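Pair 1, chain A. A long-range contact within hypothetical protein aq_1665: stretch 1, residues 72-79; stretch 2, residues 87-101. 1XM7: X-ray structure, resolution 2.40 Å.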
# COMPACT_ATOMS: atom_id res chain seq x y z
N GLY A 72 14.17 -3.86 8.37
CA GLY A 72 13.69 -2.54 8.02
C GLY A 72 12.58 -2.01 8.91
O GLY A 72 11.99 -2.76 9.69
N ARG A 73 12.32 -0.72 8.81
CA ARG A 73 11.25 -0.08 9.58
C ARG A 73 9.93 -0.30 8.82
O ARG A 73 9.91 -0.34 7.60
CB ARG A 73 11.55 1.42 9.72
CG ARG A 73 10.36 2.31 10.10
CD ARG A 73 10.82 3.69 10.59
NE ARG A 73 11.54 3.57 11.86
CZ ARG A 73 10.99 3.71 13.07
NH1 ARG A 73 9.70 4.00 13.20
NH2 ARG A 73 11.73 3.54 14.15
N LYS A 74 8.84 -0.48 9.55
CA LYS A 74 7.55 -0.71 8.91
C LYS A 74 6.49 0.23 9.45
O LYS A 74 6.25 0.29 10.65
CB LYS A 74 7.11 -2.16 9.13
CG LYS A 74 8.11 -3.15 8.55
CD LYS A 74 7.82 -4.59 8.93
CE LYS A 74 8.93 -5.52 8.45
NZ LYS A 74 10.19 -5.26 9.18
N ILE A 75 5.86 0.99 8.56
CA ILE A 75 4.82 1.91 8.99
C ILE A 75 3.58 1.61 8.15
O ILE A 75 3.69 1.20 6.99
CB ILE A 75 5.27 3.40 8.85
CG1 ILE A 75 4.74 4.02 7.57
CG2 ILE A 75 6.79 3.51 8.86
CD1 ILE A 75 3.37 4.60 7.73
N LEU A 76 2.40 1.80 8.73
CA LEU A 76 1.14 1.53 8.04
C LEU A 76 0.23 2.75 7.92
O LEU A 76 0.18 3.60 8.82
CB LEU A 76 0.36 0.42 8.76
CG LEU A 76 -1.15 0.28 8.46
CD1 LEU A 76 -1.36 -0.30 7.07
CD2 LEU A 76 -1.83 -0.62 9.49
N VAL A 77 -0.48 2.83 6.79
CA VAL A 77 -1.46 3.87 6.54
C VAL A 77 -2.71 3.02 6.36
O VAL A 77 -2.86 2.30 5.36
CB VAL A 77 -1.18 4.67 5.25
CG1 VAL A 77 -2.19 5.81 5.13
CG2 VAL A 77 0.24 5.22 5.28
N MET A 78 -3.59 3.09 7.35
CA MET A 78 -4.82 2.31 7.39
C MET A 78 -5.80 2.37 6.24
O MET A 78 -6.16 3.44 5.75
CB MET A 78 -5.54 2.63 8.69
CG MET A 78 -4.70 2.30 9.92
SD MET A 78 -5.47 2.68 11.45
CE MET A 78 -6.47 1.30 11.62
N GLY A 79 -6.23 1.18 5.83
CA GLY A 79 -7.21 1.03 4.77
C GLY A 79 -8.56 0.72 5.40
O GLY A 79 -8.67 0.62 6.62
N SER A 87 -4.07 -4.73 17.62
CA SER A 87 -3.54 -5.97 17.07
C SER A 87 -2.43 -5.64 16.09
O SER A 87 -1.43 -6.36 16.00
CB SER A 87 -4.64 -6.74 16.32
OG SER A 87 -5.59 -7.29 17.21
N LEU A 88 -2.61 -4.54 15.38
CA LEU A 88 -1.65 -4.09 14.38
C LEU A 88 -0.37 -3.50 14.96
O LEU A 88 0.70 -3.66 14.37
CB LEU A 88 -2.30 -3.04 13.47
CG LEU A 88 -3.37 -3.56 12.51
CD1 LEU A 88 -4.16 -2.39 11.93
CD2 LEU A 88 -2.70 -4.38 11.40
N LYS A 89 -0.47 -2.84 16.10
CA LYS A 89 0.70 -2.20 16.69
C LYS A 89 1.97 -3.01 16.69
O LYS A 89 3.07 -2.44 16.61
CB LYS A 89 0.40 -1.69 18.09
CG LYS A 89 -0.42 -0.42 18.04
CD LYS A 89 -0.44 0.35 19.36
CE LYS A 89 -1.25 1.64 19.23
NZ LYS A 89 -1.14 2.55 20.42
N GLU A 90 1.87 -4.33 16.74
CA GLU A 90 3.09 -5.11 16.75
C GLU A 90 3.55 -5.69 15.44
O GLU A 90 4.37 -6.61 15.41
CB GLU A 90 3.03 -6.20 17.80
CG GLU A 90 2.22 -7.39 17.46
CD GLU A 90 2.22 -8.33 18.63
OE1 GLU A 90 1.24 -8.31 19.42
OE2 GLU A 90 3.23 -9.06 18.78
N TYR A 91 3.03 -5.13 14.35
CA TYR A 91 3.43 -5.56 13.03
C TYR A 91 3.99 -4.34 12.31
O TYR A 91 4.57 -4.45 11.22
CB TYR A 91 2.24 -6.14 12.29
CG TYR A 91 1.80 -7.48 12.85
CD1 TYR A 91 2.58 -8.64 12.67
CD2 TYR A 91 0.59 -7.61 13.55
CE1 TYR A 91 2.16 -9.88 13.16
CE2 TYR A 91 0.17 -8.84 14.05
CZ TYR A 91 0.96 -9.97 13.85
OH TYR A 91 0.50 -11.19 14.30
N PHE A 92 3.83 -3.18 12.96
CA PHE A 92 4.29 -1.90 12.44
C PHE A 92 4.88 -1.05 13.56
O PHE A 92 4.52 -1.22 14.74
CB PHE A 92 3.13 -1.15 11.80
CG PHE A 92 2.58 -1.84 10.59
CD1 PHE A 92 3.18 -1.67 9.35
CD2 PHE A 92 1.50 -2.70 10.70
CE1 PHE A 92 2.72 -2.35 8.23
CE2 PHE A 92 1.02 -3.39 9.59
CZ PHE A 92 1.64 -3.21 8.35
N ASP A 93 5.78 -0.15 13.19
CA ASP A 93 6.44 0.75 14.13
C ASP A 93 5.66 2.05 14.24
O ASP A 93 5.66 2.69 15.29
CB ASP A 93 7.85 1.04 13.66
CG ASP A 93 8.66 -0.23 13.46
OD1 ASP A 93 8.95 -0.59 12.31
OD2 ASP A 93 8.99 -0.87 14.47
N GLU A 94 5.01 2.43 13.15
CA GLU A 94 4.21 3.65 13.09
C GLU A 94 2.92 3.33 12.34
O GLU A 94 2.92 2.59 11.35
CB GLU A 94 4.96 4.76 12.33
CG GLU A 94 6.27 5.25 12.97
CD GLU A 94 7.14 6.09 12.02
OE1 GLU A 94 6.59 6.97 11.32
OE2 GLU A 94 8.38 5.88 11.98
N ILE A 95 1.81 3.87 12.83
CA ILE A 95 0.52 3.66 12.18
C ILE A 95 -0.17 5.02 12.07
O ILE A 95 -0.29 5.76 13.05
CB ILE A 95 -0.38 2.71 12.98
CG1 ILE A 95 0.28 1.33 13.07
CG2 ILE A 95 -1.74 2.60 12.32
CD1 ILE A 95 -0.49 0.35 13.90
N TYR A 96 -0.59 5.34 10.85
CA TYR A 96 -1.27 6.60 10.57
C TYR A 96 -2.66 6.20 10.11
O TYR A 96 -2.81 5.48 9.13
CB TYR A 96 -0.50 7.34 9.49
CG TYR A 96 0.87 7.74 9.97
CD1 TYR A 96 1.04 8.85 10.80
CD2 TYR A 96 1.98 6.95 9.69
CE1 TYR A 96 2.27 9.16 11.34
CE2 TYR A 96 3.23 7.26 10.23
CZ TYR A 96 3.36 8.37 11.05
OH TYR A 96 4.58 8.68 11.61
N ASP A 97 -3.69 6.68 10.81
CA ASP A 97 -5.04 6.28 10.46
C ASP A 97 -5.62 6.73 9.13
O ASP A 97 -6.64 6.19 8.70
CB ASP A 97 -6.01 6.63 11.60
CG ASP A 97 -5.92 8.06 12.03
OD1 ASP A 97 -4.87 8.45 12.58
OD2 ASP A 97 -6.91 8.80 11.82
N PHE A 98 -5.02 7.70 8.46
CA PHE A 98 -5.56 8.09 7.16
C PHE A 98 -4.56 8.49 6.10
O PHE A 98 -4.74 8.13 4.94
CB PHE A 98 -6.61 9.19 7.31
CG PHE A 98 -7.35 9.49 6.03
CD1 PHE A 98 -7.00 10.59 5.24
CD2 PHE A 98 -8.38 8.66 5.60
CE1 PHE A 98 -7.67 10.85 4.05
CE2 PHE A 98 -9.05 8.92 4.40
CZ PHE A 98 -8.69 10.02 3.63
N TYR A 99 -3.53 9.24 6.46
CA TYR A 99 -2.53 9.63 5.47
C TYR A 99 -1.22 9.94 6.15
O TYR A 99 -1.13 9.99 7.37
CB TYR A 99 -2.96 10.89 4.72
CG TYR A 99 -2.82 12.14 5.56
CD1 TYR A 99 -3.72 12.43 6.57
CD2 TYR A 99 -1.75 13.00 5.37
CE1 TYR A 99 -3.57 13.55 7.37
CE2 TYR A 99 -1.57 14.13 6.17
CZ TYR A 99 -2.49 14.39 7.17
OH TYR A 99 -2.32 15.49 7.97
N LYS A 100 -0.20 10.17 5.34
CA LYS A 100 1.12 10.52 5.85
C LYS A 100 1.81 11.26 4.74
O LYS A 100 1.74 10.86 3.57
CB LYS A 100 1.92 9.26 6.20
CG LYS A 100 2.91 9.44 7.35
CD LYS A 100 4.16 10.18 6.95
CE LYS A 100 5.19 10.15 8.07
NZ LYS A 100 4.66 10.84 9.29
N ILE A 101 2.47 12.35 5.09
CA ILE A 101 3.19 13.11 4.10
C ILE A 101 4.68 13.00 4.32
O ILE A 101 5.17 13.12 5.45
CB ILE A 101 2.76 14.58 4.12
CG1 ILE A 101 1.31 14.68 3.65
CG2 ILE A 101 3.66 15.40 3.23
CD1 ILE A 101 0.73 16.06 3.72
O HOH W 1 -5.62 5.67 4.20

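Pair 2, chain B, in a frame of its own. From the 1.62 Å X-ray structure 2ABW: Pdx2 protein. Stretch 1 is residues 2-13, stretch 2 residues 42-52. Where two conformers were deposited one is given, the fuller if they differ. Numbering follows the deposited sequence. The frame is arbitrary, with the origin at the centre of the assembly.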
# COMPACT_ATOMS: atom_id res chain seq x y z
N SER B 2 -13.79 14.58 -14.64
CA SER B 2 -14.48 13.58 -13.82
C SER B 2 -13.97 13.80 -12.37
O SER B 2 -12.95 14.51 -12.17
CB SER B 2 -14.16 12.16 -14.36
OG SER B 2 -14.54 11.18 -13.42
N GLU B 3 -14.67 13.31 -11.36
CA GLU B 3 -14.20 13.51 -9.99
C GLU B 3 -13.65 12.15 -9.54
O GLU B 3 -14.43 11.19 -9.50
CB GLU B 3 -15.33 13.84 -9.06
CG GLU B 3 -16.01 15.18 -9.36
CD GLU B 3 -15.32 16.24 -8.59
OE1 GLU B 3 -15.29 16.05 -7.34
OE2 GLU B 3 -14.83 17.22 -9.21
N ILE B 4 -12.41 12.09 -9.09
CA ILE B 4 -11.82 10.87 -8.54
C ILE B 4 -11.59 11.12 -7.06
O ILE B 4 -11.07 12.17 -6.66
CB ILE B 4 -10.42 10.67 -9.19
CG1 ILE B 4 -10.60 10.27 -10.66
CG2 ILE B 4 -9.58 9.69 -8.35
CD1 ILE B 4 -11.26 8.97 -10.80
N THR B 5 -12.05 10.16 -6.21
CA THR B 5 -11.85 10.21 -4.77
C THR B 5 -10.94 9.07 -4.33
O THR B 5 -11.25 7.90 -4.59
CB THR B 5 -13.17 10.11 -4.01
OG1 THR B 5 -13.99 11.23 -4.44
CG2 THR B 5 -12.92 10.17 -2.47
N ILE B 6 -9.83 9.42 -3.73
CA ILE B 6 -8.94 8.46 -3.12
C ILE B 6 -9.02 8.63 -1.62
O ILE B 6 -8.93 9.74 -1.10
CB ILE B 6 -7.48 8.56 -3.63
CG1 ILE B 6 -7.50 8.19 -5.10
CG2 ILE B 6 -6.59 7.67 -2.76
CD1 ILE B 6 -6.15 8.35 -5.82
N GLY B 7 -9.21 7.52 -0.93
CA GLY B 7 -9.27 7.57 0.54
C GLY B 7 -7.97 7.12 1.13
O GLY B 7 -7.17 6.34 0.50
N VAL B 8 -7.68 7.63 2.32
CA VAL B 8 -6.52 7.19 3.13
C VAL B 8 -7.02 6.69 4.45
O VAL B 8 -7.67 7.39 5.20
CB VAL B 8 -5.47 8.29 3.33
CG1 VAL B 8 -4.27 7.78 4.20
CG2 VAL B 8 -4.93 8.75 1.97
N LEU B 9 -6.78 5.41 4.75
CA LEU B 9 -7.23 4.82 6.04
C LEU B 9 -6.58 5.64 7.15
O LEU B 9 -5.39 5.95 7.08
CB LEU B 9 -6.83 3.33 6.07
CG LEU B 9 -7.51 2.64 7.26
CD1 LEU B 9 -9.00 2.38 7.05
CD2 LEU B 9 -6.81 1.29 7.54
N SER B 10 -7.35 6.08 8.13
CA SER B 10 -6.83 7.08 9.09
C SER B 10 -6.94 6.73 10.56
O SER B 10 -6.50 7.53 11.43
CB SER B 10 -7.50 8.40 8.83
OG SER B 10 -8.87 8.36 9.17
N LEU B 11 -7.52 5.59 10.81
CA LEU B 11 -7.80 5.15 12.17
C LEU B 11 -6.56 5.05 13.05
O LEU B 11 -6.65 5.30 14.26
CB LEU B 11 -8.55 3.82 12.11
CG LEU B 11 -9.94 3.93 11.45
CD1 LEU B 11 -10.52 2.62 11.12
CD2 LEU B 11 -10.88 4.78 12.26
N GLN B 12 -5.43 4.66 12.47
CA GLN B 12 -4.21 4.41 13.17
C GLN B 12 -3.42 5.71 13.40
O GLN B 12 -2.38 5.71 14.09
CB GLN B 12 -3.39 3.44 12.36
CG GLN B 12 -2.82 3.99 11.04
CD GLN B 12 -3.81 4.36 9.90
OE1 GLN B 12 -4.92 3.82 9.73
NE2 GLN B 12 -3.33 5.25 9.03
N GLY B 13 -3.87 6.81 12.83
CA GLY B 13 -3.12 8.08 13.01
C GLY B 13 -1.91 8.20 12.06
O GLY B 13 -1.65 7.34 11.21
N GLY B 42 -17.18 3.55 1.15
CA GLY B 42 -18.09 3.52 0.01
C GLY B 42 -17.94 4.66 -0.98
O GLY B 42 -18.44 4.58 -2.14
N LEU B 43 -17.35 5.76 -0.53
CA LEU B 43 -17.19 6.98 -1.38
C LEU B 43 -15.91 6.92 -2.19
O LEU B 43 -15.61 7.82 -3.03
CB LEU B 43 -17.13 8.24 -0.55
CG LEU B 43 -18.36 8.49 0.30
CD1 LEU B 43 -18.06 9.75 1.14
CD2 LEU B 43 -19.62 8.55 -0.52
N CYS B 44 -15.11 5.91 -1.96
CA CYS B 44 -13.72 5.86 -2.48
C CYS B 44 -13.71 5.13 -3.82
O CYS B 44 -14.21 4.04 -3.90
CB CYS B 44 -12.74 5.07 -1.57
SG CYS B 44 -12.45 6.08 -0.08
N ASP B 45 -12.96 5.67 -4.82
CA ASP B 45 -12.66 4.95 -6.02
C ASP B 45 -11.37 4.11 -5.84
O ASP B 45 -11.13 3.16 -6.58
CB ASP B 45 -12.37 5.99 -7.09
CG ASP B 45 -13.58 6.80 -7.46
OD1 ASP B 45 -14.69 6.21 -7.60
OD2 ASP B 45 -13.53 8.04 -7.60
N GLY B 46 -10.51 4.52 -4.92
CA GLY B 46 -9.31 3.76 -4.52
C GLY B 46 -8.95 4.05 -3.09
O GLY B 46 -9.45 5.08 -2.50
N LEU B 47 -8.10 3.24 -2.47
CA LEU B 47 -7.81 3.40 -1.01
C LEU B 47 -6.30 3.18 -0.81
O LEU B 47 -5.71 2.27 -1.43
CB LEU B 47 -8.60 2.35 -0.22
CG LEU B 47 -8.34 2.34 1.25
CD1 LEU B 47 -8.95 3.56 1.87
CD2 LEU B 47 -8.83 1.02 1.93
N VAL B 48 -5.74 4.00 0.08
CA VAL B 48 -4.38 3.81 0.56
C VAL B 48 -4.45 3.35 2.00
O VAL B 48 -5.16 3.99 2.87
CB VAL B 48 -3.61 5.12 0.50
CG1 VAL B 48 -2.20 4.86 1.00
CG2 VAL B 48 -3.63 5.66 -0.93
N ILE B 49 -3.72 2.26 2.34
CA ILE B 49 -3.56 1.82 3.72
C ILE B 49 -2.11 2.04 4.10
O ILE B 49 -1.31 1.27 3.65
CB ILE B 49 -3.98 0.39 3.90
CG1 ILE B 49 -5.47 0.23 3.51
CG2 ILE B 49 -3.80 0.01 5.43
CD1 ILE B 49 -6.21 -1.12 3.85
N PRO B 50 -1.82 3.03 4.92
CA PRO B 50 -0.46 3.25 5.38
C PRO B 50 -0.26 2.64 6.78
O PRO B 50 -1.05 1.85 7.18
CB PRO B 50 -0.37 4.75 5.28
CG PRO B 50 -1.74 5.22 5.85
CD PRO B 50 -2.72 4.14 5.34
N GLY B 51 0.74 3.05 7.50
CA GLY B 51 0.85 2.71 8.94
C GLY B 51 2.23 2.21 9.23
O GLY B 51 2.94 1.69 8.36
N GLY B 52 2.60 2.36 10.47
CA GLY B 52 3.85 1.86 10.97
C GLY B 52 3.72 0.45 11.46
O GLY B 52 4.67 -0.32 11.35

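Both pairs set two parallel strands side by side, and the backbones of their 14 central residues superpose to 0.8 Å. In pair 1, strand 73-77 runs along strand 94-96 at 15°; in pair 2, strand 4-9 runs along strand 46-49 at 23°, and the axes approach to 4.6 Å in each. Three bridges define the register: Ile A75 with Glu A94, Leu A76 with Ile A95 and Val A77 with Tyr A96, matched by Ile B6 with Gly B46, Gly B7 with Leu B47 and Val B8 with Val B48.

The ladder of hydrogen bonds is the same rung for rung, because it depends on backbone alone. Leu A76 N donates to Glu A94 O (2.8 Å), Tyr A96 N to Leu A76 O (2.8 Å) and Met A78 N to Tyr A96 O (3.1 Å). In pair 2, Gly B7 N donates to Gly B46 O (2.9 Å), Val B48 N to Gly B7 O (2.8 Å) and Leu B9 N to Val B48 O (2.9 Å).

The most exact side-chain match is the aspartate just before the second strand. Asp A93 and Asp B45 have side-chain centres 0.4 Å apart and both point toward the first strand. Lys A74 N donates to Asp A93 OD1 (2.8 Å), while Asp A93 N donates to Lys A74 O (2.6 Å). Likewise Thr B5 N donates to Asp B45 OD2 (2.9 Å), and Asp B45 N to Thr B5 O (2.8 Å). One residue thus pairs with both the NH and the carbonyl of its partner, so the carboxylate extends the ladder where the strand has not yet begun. The partner's side chain is free to differ: lysine in one, threonine in the other.

The central position is solved in contrasting ways. Leu A76 lays its CB over the face of the Phe A92 ring, 3.5 Å from the centroid, and its CD2 lies 3.8 Å from Leu A88 CD1. Its counterpart Gly B7 has no side chain, and Cys B44, matching Phe A92, moves in instead, with SG 3.6 Å from Gly B7 CA. An ideal CB on Gly B7 would stand 2.4 Å from Cys B44 SG, a clash. The pairing of residues matters here: leucine with an aromatic ring, or glycine with a sulfur close to the backbone.

On the other face, Ile A75 and Val A77 match Ile B6 and Val B8, but their neighbours differ. Ile A75 CD1 meets the edge of the Tyr A96 ring, 3.4 Å from its CD2, whereas Ile B6 CG2 packs 4.0 Å from Val B48 CG2. Glu A94, in the place of Gly B46, reaches back to a salt bridge, its OE2 2.6 Å from Arg A73 NH1.

At the strand end, Met A78 and Leu B9 both point toward the second stretch. Met A78 CG rests 3.8 Å from Ile A95 CG2; Leu B9 CD2 lies 3.9 Å from Ile B49 CG2.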